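Local coordinates for protein type I polyketide synthase PikAII (Streptomyces venezuelae, PDB 3QP9) that is a C2-type ketoreductase domain of a modular polyketide synthase, probably epimerising the alpha-substituent of a beta-keto intermediate without reducing its ketone, at residues A[163-168]-A[222-227]. Residues are numbered along the deposited sequence; the frame is centred on the assembly and turned at random.
Sequences RADHVT and AVRASG
Arg224 meets the carboxylate of Asp165 side-on at the edge of its guanidinium, and this single salt bridge carries the whole contact between 163-168 and 222-227. Both of its bonds end on one oxygen: NE of Arg224 lies 2.9 Å from OD2 of Asp165, and NH1 of Arg224 reaches the same OD2 at 3.2 Å in a more bent bond. The oxygen sits almost in the guanidinium plane, while the carboxylate plane is turned 59° against it. NE approaches OD2 on its syn side but well out of the carboxylate plane, whereas NH1 uses the syn lone pair. With CG anti to its backbone N (chi1 -180°), Asp165 reaches straight across to the arginine, whose own chain bends at chi2.

That bend turns the guanidinium alongside the strand; NH2 of Arg224 comes back to within 2.9 Å of O of Val223, above its carbonyl plane, and the CB of Ala222 lies over the rim of one guanidinium face. NH1 also forms a salt bridge with Asp195, and OD2 of Asp165 accepts a further bond from the backbone N of Val161. The guanidinium is thus held at several points, and the two aspartates probably stabilise its charge in this buried position.

Arg224 opens a type I turn, closed by backbone bonds in both directions with Gly227, which links the antiparallel strands 220-224 and 227-235. These strands belong to the Rossmann-like fold, probably to its structural, non-catalytic subdomain as in related ketoreductases. The salt bridge ties the start of this hairpin turn to the loop running from strand 151-156 to helix 170-185, with strand 190-196 supplying Asp195 alongside.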
loop_
_atom_site.group_PDB
_atom_site.type_symbol
_atom_site.label_atom_id
_atom_site.label_comp_id
_atom_site.label_asym_id
_atom_site.label_seq_id
_atom_site.Cartn_x
_atom_site.Cartn_y
_atom_site.Cartn_z
ATOM N N ARG A 163 -4.531 5.913 -16.620
ATOM C CA ARG A 163 -3.681 6.874 -17.230
ATOM C C ARG A 163 -3.829 8.262 -16.606
ATOM O O ARG A 163 -2.875 8.834 -16.066
ATOM C CB ARG A 163 -3.967 6.920 -18.783
ATOM C CG ARG A 163 -2.744 7.172 -19.632
ATOM C CD ARG A 163 -2.985 8.019 -20.963
ATOM N NE ARG A 163 -4.276 7.890 -21.713
ATOM C CZ ARG A 163 -5.077 8.918 -22.049
ATOM N NH1 ARG A 163 -4.774 10.179 -21.730
ATOM N NH2 ARG A 163 -6.187 8.709 -22.773
ATOM N N ALA A 164 -5.002 8.836 -16.712
ATOM C CA ALA A 164 -5.054 10.268 -16.429
ATOM C C ALA A 164 -5.445 10.545 -14.965
ATOM O O ALA A 164 -5.711 11.688 -14.559
ATOM C CB ALA A 164 -5.971 10.996 -17.457
ATOM N N ASP A 165 -5.435 9.511 -14.130
ATOM C CA ASP A 165 -6.122 9.659 -12.853
ATOM C C ASP A 165 -5.036 9.543 -11.791
ATOM O O ASP A 165 -4.597 8.426 -11.509
ATOM C CB ASP A 165 -7.122 8.478 -12.720
ATOM C CG ASP A 165 -7.942 8.520 -11.368
ATOM O OD1 ASP A 165 -8.523 9.552 -11.073
ATOM O OD2 ASP A 165 -8.055 7.519 -10.656
ATOM N N HIS A 166 -4.517 10.661 -11.289
ATOM C CA HIS A 166 -3.386 10.640 -10.333
ATOM C C HIS A 166 -3.814 10.436 -8.893
ATOM O O HIS A 166 -4.858 10.886 -8.506
ATOM C CB HIS A 166 -2.567 11.922 -10.463
ATOM C CG HIS A 166 -2.251 12.260 -11.886
ATOM N ND1 HIS A 166 -1.604 11.373 -12.725
ATOM C CD2 HIS A 166 -2.549 13.346 -12.633
ATOM C CE1 HIS A 166 -1.491 11.907 -13.926
ATOM N NE2 HIS A 166 -2.048 13.112 -13.893
ATOM N N VAL A 167 -3.008 9.714 -8.113
ATOM C CA VAL A 167 -3.159 9.661 -6.692
ATOM C C VAL A 167 -2.837 11.064 -6.141
ATOM O O VAL A 167 -1.803 11.591 -6.466
ATOM C CB VAL A 167 -2.172 8.672 -6.114
ATOM C CG1 VAL A 167 -2.239 8.703 -4.555
ATOM C CG2 VAL A 167 -2.481 7.191 -6.652
ATOM N N THR A 168 -3.747 11.630 -5.343
ATOM C CA THR A 168 -3.542 12.930 -4.692
ATOM C C THR A 168 -3.365 12.716 -3.194
ATOM O O THR A 168 -2.833 13.569 -2.566
ATOM C CB THR A 168 -4.683 13.913 -4.919
ATOM O OG1 THR A 168 -5.932 13.240 -4.690
ATOM C CG2 THR A 168 -4.634 14.515 -6.354
ATOM N N ALA A 222 -13.564 1.999 -6.943
ATOM C CA ALA A 222 -13.336 3.375 -7.205
ATOM C C ALA A 222 -14.565 4.038 -7.907
ATOM O O ALA A 222 -15.207 3.412 -8.729
ATOM C CB ALA A 222 -12.082 3.489 -8.154
ATOM N N VAL A 223 -14.881 5.297 -7.544
ATOM C CA VAL A 223 -16.026 6.074 -8.033
ATOM C C VAL A 223 -15.423 7.199 -8.850
ATOM O O VAL A 223 -14.616 8.033 -8.320
ATOM C CB VAL A 223 -16.739 6.731 -6.916
ATOM C CG1 VAL A 223 -17.902 7.546 -7.470
ATOM C CG2 VAL A 223 -17.209 5.632 -5.956
ATOM N N ARG A 224 -15.738 7.221 -10.144
ATOM C CA ARG A 224 -15.127 8.187 -11.026
ATOM C C ARG A 224 -16.226 8.850 -11.830
ATOM O O ARG A 224 -17.408 8.459 -11.785
ATOM C CB ARG A 224 -14.003 7.607 -11.958
ATOM C CG ARG A 224 -12.787 7.001 -11.139
ATOM C CD ARG A 224 -12.063 8.082 -10.458
ATOM N NE ARG A 224 -10.850 7.678 -9.749
ATOM C CZ ARG A 224 -10.743 7.468 -8.422
ATOM N NH1 ARG A 224 -9.555 7.136 -7.908
ATOM N NH2 ARG A 224 -11.802 7.585 -7.642
ATOM N N ALA A 225 -15.849 9.909 -12.525
ATOM C CA ALA A 225 -16.805 10.595 -13.405
ATOM C C ALA A 225 -17.450 9.598 -14.388
ATOM O O ALA A 225 -18.597 9.731 -14.748
ATOM C CB ALA A 225 -16.054 11.723 -14.185
ATOM N N SER A 226 -16.707 8.582 -14.782
ATOM C CA SER A 226 -17.244 7.547 -15.699
ATOM C C SER A 226 -18.264 6.575 -15.142
ATOM O O SER A 226 -19.087 6.053 -15.922
ATOM C CB SER A 226 -16.075 6.814 -16.441
ATOM O OG SER A 226 -15.400 5.798 -15.677
ATOM N N GLY A 227 -18.250 6.330 -13.811
ATOM C CA GLY A 227 -19.090 5.321 -13.203
ATOM C C GLY A 227 -18.282 4.586 -12.113
ATOM O O GLY A 227 -17.369 5.165 -11.514
#